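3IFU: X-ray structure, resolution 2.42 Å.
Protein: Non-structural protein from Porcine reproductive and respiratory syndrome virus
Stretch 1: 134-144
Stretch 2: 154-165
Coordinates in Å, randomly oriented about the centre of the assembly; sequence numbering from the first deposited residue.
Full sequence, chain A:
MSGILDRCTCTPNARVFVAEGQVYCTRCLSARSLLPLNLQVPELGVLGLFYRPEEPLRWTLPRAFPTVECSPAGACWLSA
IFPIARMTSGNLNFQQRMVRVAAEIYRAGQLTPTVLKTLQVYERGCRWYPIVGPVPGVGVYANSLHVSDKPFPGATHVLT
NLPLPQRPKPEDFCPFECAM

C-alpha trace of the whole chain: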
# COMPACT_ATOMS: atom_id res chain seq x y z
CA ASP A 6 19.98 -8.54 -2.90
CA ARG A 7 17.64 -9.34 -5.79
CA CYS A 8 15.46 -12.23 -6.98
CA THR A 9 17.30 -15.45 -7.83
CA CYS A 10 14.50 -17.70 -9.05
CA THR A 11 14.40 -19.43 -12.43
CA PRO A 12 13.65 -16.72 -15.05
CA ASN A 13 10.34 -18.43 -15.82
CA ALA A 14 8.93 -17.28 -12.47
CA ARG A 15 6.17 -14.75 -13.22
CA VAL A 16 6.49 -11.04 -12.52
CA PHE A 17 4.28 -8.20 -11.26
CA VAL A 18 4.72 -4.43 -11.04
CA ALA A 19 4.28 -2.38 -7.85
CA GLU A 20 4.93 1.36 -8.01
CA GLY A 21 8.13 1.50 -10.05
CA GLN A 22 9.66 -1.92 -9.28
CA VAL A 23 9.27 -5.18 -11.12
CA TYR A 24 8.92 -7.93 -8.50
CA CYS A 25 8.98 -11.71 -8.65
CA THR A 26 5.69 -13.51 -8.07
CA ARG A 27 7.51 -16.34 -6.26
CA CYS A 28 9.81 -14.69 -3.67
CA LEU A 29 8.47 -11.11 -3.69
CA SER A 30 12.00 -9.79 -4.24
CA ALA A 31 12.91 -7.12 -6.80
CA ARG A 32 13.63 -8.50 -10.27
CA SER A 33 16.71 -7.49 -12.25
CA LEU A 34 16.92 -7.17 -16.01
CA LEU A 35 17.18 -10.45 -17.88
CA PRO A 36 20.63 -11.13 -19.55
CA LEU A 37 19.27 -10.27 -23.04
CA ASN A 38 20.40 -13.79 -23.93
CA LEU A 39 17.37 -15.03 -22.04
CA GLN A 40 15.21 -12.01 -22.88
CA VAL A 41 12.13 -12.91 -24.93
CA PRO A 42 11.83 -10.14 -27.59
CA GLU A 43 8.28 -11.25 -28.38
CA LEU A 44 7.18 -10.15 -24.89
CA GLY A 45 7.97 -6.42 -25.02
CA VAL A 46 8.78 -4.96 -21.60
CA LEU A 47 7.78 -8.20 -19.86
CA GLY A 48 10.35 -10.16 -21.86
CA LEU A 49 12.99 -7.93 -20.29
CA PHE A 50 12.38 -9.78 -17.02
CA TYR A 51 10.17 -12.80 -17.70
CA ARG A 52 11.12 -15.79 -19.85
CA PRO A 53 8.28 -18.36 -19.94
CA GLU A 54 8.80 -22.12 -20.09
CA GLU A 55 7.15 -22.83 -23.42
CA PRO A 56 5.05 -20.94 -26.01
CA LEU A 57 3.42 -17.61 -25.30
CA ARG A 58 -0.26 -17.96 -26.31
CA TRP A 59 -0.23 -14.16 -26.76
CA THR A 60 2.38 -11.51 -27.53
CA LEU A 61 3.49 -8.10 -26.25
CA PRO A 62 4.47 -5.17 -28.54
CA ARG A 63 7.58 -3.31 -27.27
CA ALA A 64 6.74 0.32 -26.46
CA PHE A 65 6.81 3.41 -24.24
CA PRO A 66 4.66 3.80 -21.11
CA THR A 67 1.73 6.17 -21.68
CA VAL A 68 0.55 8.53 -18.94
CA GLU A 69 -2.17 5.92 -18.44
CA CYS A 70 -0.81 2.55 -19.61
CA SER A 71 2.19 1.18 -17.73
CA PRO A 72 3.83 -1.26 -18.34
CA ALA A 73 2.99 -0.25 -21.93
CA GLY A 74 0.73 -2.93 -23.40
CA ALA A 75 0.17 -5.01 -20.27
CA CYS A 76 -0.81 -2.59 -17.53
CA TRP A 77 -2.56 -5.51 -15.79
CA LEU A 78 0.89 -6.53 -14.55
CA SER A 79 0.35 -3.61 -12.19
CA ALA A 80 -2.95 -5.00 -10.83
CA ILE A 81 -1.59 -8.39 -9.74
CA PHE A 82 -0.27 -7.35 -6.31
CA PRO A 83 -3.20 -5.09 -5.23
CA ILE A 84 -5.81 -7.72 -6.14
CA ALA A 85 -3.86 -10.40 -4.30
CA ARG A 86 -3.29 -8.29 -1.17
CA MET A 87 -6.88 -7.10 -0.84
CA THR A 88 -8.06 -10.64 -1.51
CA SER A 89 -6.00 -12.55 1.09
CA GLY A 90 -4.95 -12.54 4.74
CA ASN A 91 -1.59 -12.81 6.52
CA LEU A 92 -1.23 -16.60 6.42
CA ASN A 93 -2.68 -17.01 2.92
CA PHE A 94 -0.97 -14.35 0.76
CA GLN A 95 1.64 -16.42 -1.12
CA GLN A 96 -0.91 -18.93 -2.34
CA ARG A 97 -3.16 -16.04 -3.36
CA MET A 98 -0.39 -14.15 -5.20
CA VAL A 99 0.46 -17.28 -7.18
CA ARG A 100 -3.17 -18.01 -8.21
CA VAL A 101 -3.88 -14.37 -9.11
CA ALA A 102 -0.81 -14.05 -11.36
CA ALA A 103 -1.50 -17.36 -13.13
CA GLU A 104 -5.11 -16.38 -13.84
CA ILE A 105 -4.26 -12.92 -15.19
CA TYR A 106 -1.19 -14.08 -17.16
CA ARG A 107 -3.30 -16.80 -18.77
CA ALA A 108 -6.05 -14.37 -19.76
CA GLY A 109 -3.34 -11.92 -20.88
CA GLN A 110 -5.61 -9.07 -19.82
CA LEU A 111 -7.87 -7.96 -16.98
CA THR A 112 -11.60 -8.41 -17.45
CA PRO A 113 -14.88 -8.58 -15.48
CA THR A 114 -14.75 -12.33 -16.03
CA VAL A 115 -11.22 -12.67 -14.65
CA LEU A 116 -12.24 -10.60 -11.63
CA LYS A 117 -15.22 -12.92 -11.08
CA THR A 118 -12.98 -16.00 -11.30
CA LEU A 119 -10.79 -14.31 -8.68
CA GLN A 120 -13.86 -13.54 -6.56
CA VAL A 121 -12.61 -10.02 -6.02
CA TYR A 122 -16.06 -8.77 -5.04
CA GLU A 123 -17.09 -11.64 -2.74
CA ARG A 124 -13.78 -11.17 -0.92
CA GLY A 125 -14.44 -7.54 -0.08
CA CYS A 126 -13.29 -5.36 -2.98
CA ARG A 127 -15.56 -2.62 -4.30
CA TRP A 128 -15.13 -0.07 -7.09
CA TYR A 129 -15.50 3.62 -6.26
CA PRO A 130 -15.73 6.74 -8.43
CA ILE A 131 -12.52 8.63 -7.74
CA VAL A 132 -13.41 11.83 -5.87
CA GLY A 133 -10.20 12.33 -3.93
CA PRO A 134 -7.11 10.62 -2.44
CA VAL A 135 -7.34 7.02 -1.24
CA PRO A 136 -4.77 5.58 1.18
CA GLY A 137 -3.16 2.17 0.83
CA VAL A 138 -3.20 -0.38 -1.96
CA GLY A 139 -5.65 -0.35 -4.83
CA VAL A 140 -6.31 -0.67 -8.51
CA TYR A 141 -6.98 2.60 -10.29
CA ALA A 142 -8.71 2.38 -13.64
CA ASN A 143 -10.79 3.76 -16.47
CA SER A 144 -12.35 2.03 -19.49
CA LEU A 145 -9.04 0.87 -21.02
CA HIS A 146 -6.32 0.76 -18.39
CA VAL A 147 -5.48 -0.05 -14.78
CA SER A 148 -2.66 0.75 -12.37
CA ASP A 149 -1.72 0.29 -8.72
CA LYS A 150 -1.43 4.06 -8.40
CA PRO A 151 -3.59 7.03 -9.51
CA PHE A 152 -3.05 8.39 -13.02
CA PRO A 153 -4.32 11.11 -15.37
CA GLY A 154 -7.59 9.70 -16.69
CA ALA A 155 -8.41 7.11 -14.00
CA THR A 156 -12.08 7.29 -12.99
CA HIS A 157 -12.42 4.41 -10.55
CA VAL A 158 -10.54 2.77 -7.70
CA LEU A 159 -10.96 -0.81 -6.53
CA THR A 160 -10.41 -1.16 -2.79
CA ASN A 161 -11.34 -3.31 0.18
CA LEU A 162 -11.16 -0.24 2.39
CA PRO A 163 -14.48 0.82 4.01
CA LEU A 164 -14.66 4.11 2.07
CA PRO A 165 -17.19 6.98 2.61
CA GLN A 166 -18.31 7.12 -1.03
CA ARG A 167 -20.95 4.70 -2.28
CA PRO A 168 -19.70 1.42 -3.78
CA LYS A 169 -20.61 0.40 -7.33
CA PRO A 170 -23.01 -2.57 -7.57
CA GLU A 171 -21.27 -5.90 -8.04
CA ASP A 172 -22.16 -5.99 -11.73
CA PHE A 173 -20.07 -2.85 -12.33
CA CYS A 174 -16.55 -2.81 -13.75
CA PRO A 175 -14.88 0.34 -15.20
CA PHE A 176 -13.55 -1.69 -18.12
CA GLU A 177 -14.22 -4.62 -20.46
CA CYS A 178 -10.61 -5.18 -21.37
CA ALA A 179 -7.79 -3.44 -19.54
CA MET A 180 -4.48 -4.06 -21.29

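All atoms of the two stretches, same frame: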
# COMPACT_ATOMS: atom_id res chain seq x y z
N PRO A 134 -8.18 11.57 -2.79
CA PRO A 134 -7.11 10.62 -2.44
C PRO A 134 -7.59 9.40 -1.65
O PRO A 134 -8.46 9.50 -0.80
CB PRO A 134 -6.14 11.47 -1.61
CG PRO A 134 -6.51 12.89 -1.95
CD PRO A 134 -7.99 12.84 -2.07
N VAL A 135 -7.01 8.25 -1.95
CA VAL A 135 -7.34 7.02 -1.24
C VAL A 135 -6.04 6.43 -0.71
O VAL A 135 -5.09 6.22 -1.46
CB VAL A 135 -8.01 5.97 -2.14
CG1 VAL A 135 -8.22 4.66 -1.35
CG2 VAL A 135 -9.34 6.50 -2.64
N PRO A 136 -5.99 6.15 0.60
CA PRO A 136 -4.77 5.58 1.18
C PRO A 136 -4.63 4.08 0.92
O PRO A 136 -5.61 3.40 0.62
CB PRO A 136 -4.94 5.89 2.66
CG PRO A 136 -6.42 5.68 2.84
CD PRO A 136 -7.02 6.37 1.63
N GLY A 137 -3.40 3.59 1.01
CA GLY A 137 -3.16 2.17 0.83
C GLY A 137 -3.15 1.65 -0.59
O GLY A 137 -3.10 2.40 -1.55
N VAL A 138 -3.22 0.32 -0.69
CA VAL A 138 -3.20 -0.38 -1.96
C VAL A 138 -4.52 -0.35 -2.71
O VAL A 138 -5.60 -0.32 -2.11
CB VAL A 138 -2.79 -1.84 -1.75
CG1 VAL A 138 -1.39 -1.92 -1.17
CG2 VAL A 138 -3.79 -2.51 -0.82
N GLY A 139 -4.44 -0.37 -4.04
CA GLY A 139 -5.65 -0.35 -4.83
C GLY A 139 -5.37 -0.45 -6.31
O GLY A 139 -4.23 -0.41 -6.76
N VAL A 140 -6.44 -0.60 -7.08
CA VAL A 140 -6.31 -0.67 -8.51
C VAL A 140 -7.08 0.51 -9.05
O VAL A 140 -8.28 0.63 -8.84
CB VAL A 140 -6.91 -1.99 -9.07
CG1 VAL A 140 -6.71 -2.05 -10.58
CG2 VAL A 140 -6.24 -3.18 -8.42
N TYR A 141 -6.37 1.42 -9.71
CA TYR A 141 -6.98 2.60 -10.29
C TYR A 141 -7.27 2.24 -11.72
O TYR A 141 -6.51 1.49 -12.33
CB TYR A 141 -6.03 3.78 -10.20
CG TYR A 141 -5.84 4.20 -8.76
CD1 TYR A 141 -6.54 5.28 -8.24
CD2 TYR A 141 -5.02 3.46 -7.90
CE1 TYR A 141 -6.44 5.62 -6.90
CE2 TYR A 141 -4.92 3.79 -6.55
CZ TYR A 141 -5.63 4.87 -6.05
OH TYR A 141 -5.57 5.19 -4.72
N ALA A 142 -8.37 2.74 -12.27
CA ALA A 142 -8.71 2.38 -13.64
C ALA A 142 -9.69 3.30 -14.33
O ALA A 142 -10.26 4.21 -13.73
CB ALA A 142 -9.27 0.96 -13.64
N ASN A 143 -9.84 3.06 -15.63
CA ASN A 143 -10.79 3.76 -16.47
C ASN A 143 -11.30 2.67 -17.41
O ASN A 143 -11.21 1.49 -17.06
CB ASN A 143 -10.16 4.96 -17.22
CG ASN A 143 -9.01 4.59 -18.14
OD1 ASN A 143 -8.27 5.46 -18.58
ND2 ASN A 143 -8.86 3.30 -18.44
N SER A 144 -11.81 3.03 -18.58
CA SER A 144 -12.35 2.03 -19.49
C SER A 144 -11.34 1.23 -20.32
O SER A 144 -11.72 0.27 -21.00
CB SER A 144 -13.37 2.69 -20.43
OG SER A 144 -12.77 3.71 -21.22
N GLY A 154 -6.60 10.44 -15.93
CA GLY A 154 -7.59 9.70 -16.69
C GLY A 154 -8.37 8.71 -15.84
O GLY A 154 -9.56 8.51 -16.08
N ALA A 155 -7.73 8.09 -14.86
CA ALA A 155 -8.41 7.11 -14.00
C ALA A 155 -9.73 7.68 -13.47
O ALA A 155 -9.80 8.85 -13.09
CB ALA A 155 -7.51 6.71 -12.85
N THR A 156 -10.77 6.86 -13.46
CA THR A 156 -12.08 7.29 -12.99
C THR A 156 -12.58 6.46 -11.83
O THR A 156 -13.49 6.87 -11.11
CB THR A 156 -13.13 7.20 -14.13
OG1 THR A 156 -13.38 5.82 -14.42
CG2 THR A 156 -12.62 7.88 -15.39
N HIS A 157 -12.00 5.28 -11.63
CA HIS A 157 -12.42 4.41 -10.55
C HIS A 157 -11.28 3.76 -9.79
O HIS A 157 -10.18 3.57 -10.32
CB HIS A 157 -13.34 3.32 -11.10
CG HIS A 157 -14.61 3.86 -11.68
ND1 HIS A 157 -15.67 4.26 -10.89
CD2 HIS A 157 -14.96 4.15 -12.96
CE1 HIS A 157 -16.61 4.78 -11.66
NE2 HIS A 157 -16.20 4.72 -12.92
N VAL A 158 -11.54 3.42 -8.53
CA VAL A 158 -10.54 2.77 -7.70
C VAL A 158 -11.17 1.57 -7.02
O VAL A 158 -12.25 1.67 -6.43
CB VAL A 158 -9.97 3.73 -6.64
CG1 VAL A 158 -11.09 4.24 -5.75
CG2 VAL A 158 -8.89 3.03 -5.83
N LEU A 159 -10.50 0.43 -7.12
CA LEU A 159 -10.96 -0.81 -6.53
C LEU A 159 -10.25 -0.98 -5.19
O LEU A 159 -9.02 -1.07 -5.13
CB LEU A 159 -10.61 -1.98 -7.45
CG LEU A 159 -10.91 -3.41 -6.99
CD1 LEU A 159 -12.40 -3.61 -6.87
CD2 LEU A 159 -10.31 -4.40 -7.99
N THR A 160 -11.02 -1.01 -4.10
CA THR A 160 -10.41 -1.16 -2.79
C THR A 160 -11.27 -1.95 -1.83
O THR A 160 -12.49 -2.02 -1.97
CB THR A 160 -10.08 0.21 -2.17
OG1 THR A 160 -9.37 0.02 -0.94
CG2 THR A 160 -11.36 0.99 -1.90
N ASN A 161 -10.63 -2.54 -0.83
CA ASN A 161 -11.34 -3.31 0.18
C ASN A 161 -11.49 -2.46 1.42
O ASN A 161 -11.96 -2.92 2.45
CB ASN A 161 -10.58 -4.61 0.51
CG ASN A 161 -9.22 -4.35 1.13
OD1 ASN A 161 -8.57 -5.28 1.61
ND2 ASN A 161 -8.77 -3.10 1.10
N LEU A 162 -11.09 -1.20 1.30
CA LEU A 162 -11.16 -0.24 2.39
C LEU A 162 -12.61 0.25 2.55
O LEU A 162 -13.29 0.53 1.56
CB LEU A 162 -10.22 0.92 2.06
CG LEU A 162 -9.37 1.64 3.10
CD1 LEU A 162 -8.63 0.66 3.98
CD2 LEU A 162 -8.39 2.54 2.37
N PRO A 163 -13.11 0.35 3.79
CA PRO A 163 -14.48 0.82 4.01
C PRO A 163 -14.65 2.32 3.75
O PRO A 163 -14.85 3.11 4.68
CB PRO A 163 -14.74 0.45 5.47
CG PRO A 163 -13.38 0.52 6.09
CD PRO A 163 -12.50 -0.12 5.05
N LEU A 164 -14.57 2.71 2.48
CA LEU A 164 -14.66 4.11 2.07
C LEU A 164 -16.00 4.80 2.34
O LEU A 164 -17.03 4.15 2.52
CB LEU A 164 -14.30 4.23 0.59
CG LEU A 164 -12.87 3.83 0.23
CD1 LEU A 164 -12.60 4.17 -1.23
CD2 LEU A 164 -11.88 4.55 1.14
N PRO A 165 -16.00 6.15 2.36
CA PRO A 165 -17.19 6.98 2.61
C PRO A 165 -18.11 7.08 1.39
O PRO A 165 -19.32 7.18 1.53
CB PRO A 165 -16.59 8.32 2.99
CG PRO A 165 -15.45 8.42 2.05
CD PRO A 165 -14.82 7.02 2.16
O HOH W 1 -6.86 1.05 -0.48

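Two short strands, 140-142 and 157-160, run antiparallel (159° between their directions, axes 4.7 Å apart at closest), and the contact buries 662 Å² summed over both stretches. The register follows from paired backbone bonds. Val 140 N donates to Leu 159 O (3.3 Å) and Leu 159 N to Val 140 O (2.8 Å), both near linear at 162° and 168°. Two residues on, Ala 142 N donates to His 157 O (2.8 Å). Ala 142 O then receives two amides, His 157 N at 2.9 Å and Thr 156 N at 2.7 Å, so the chain before the strand is tied to the same carbonyl.

Between these pairs lies the non-hydrogen-bonded pair Tyr 141 and Val 158, whose CA atoms approach to 4.4 Å. Their side chains share one face of the sheet, and here the fit is clearest: Val 158 CG2 sits 3.8 Å from the centroid of the Tyr 141 ring (CG, CD1, CD2, CE1, CE2, CZ) and 17° off its normal, a methyl placed squarely over the ring face. Gly 139 leaves room beside it; an ideal CB there would lie 3.5 Å from Val 158 CG2, a tight fit.

Val 158's other methyl, CG1, meets Val 135 CG2 at 4.2 Å. Val 135 is a bump directed toward the other stretch: its CG2 also lies 4.2 Å from Leu 164 CD1, while its CG1 is 4.3 Å from Leu 162 CD2. That leucine methyl is wedged further, 3.7 Å from Pro 136 CG and 3.4 Å from Pro 136 O.

Water 1 fills the polar gap nearby. It donates to Pro 136 O (2.9 Å) and Val 138 O (2.5 Å) and accepts from Thr 160 OG1 (2.8 Å), bridging Val 138 O and Thr 160 OG1, which stand 4.0 Å apart.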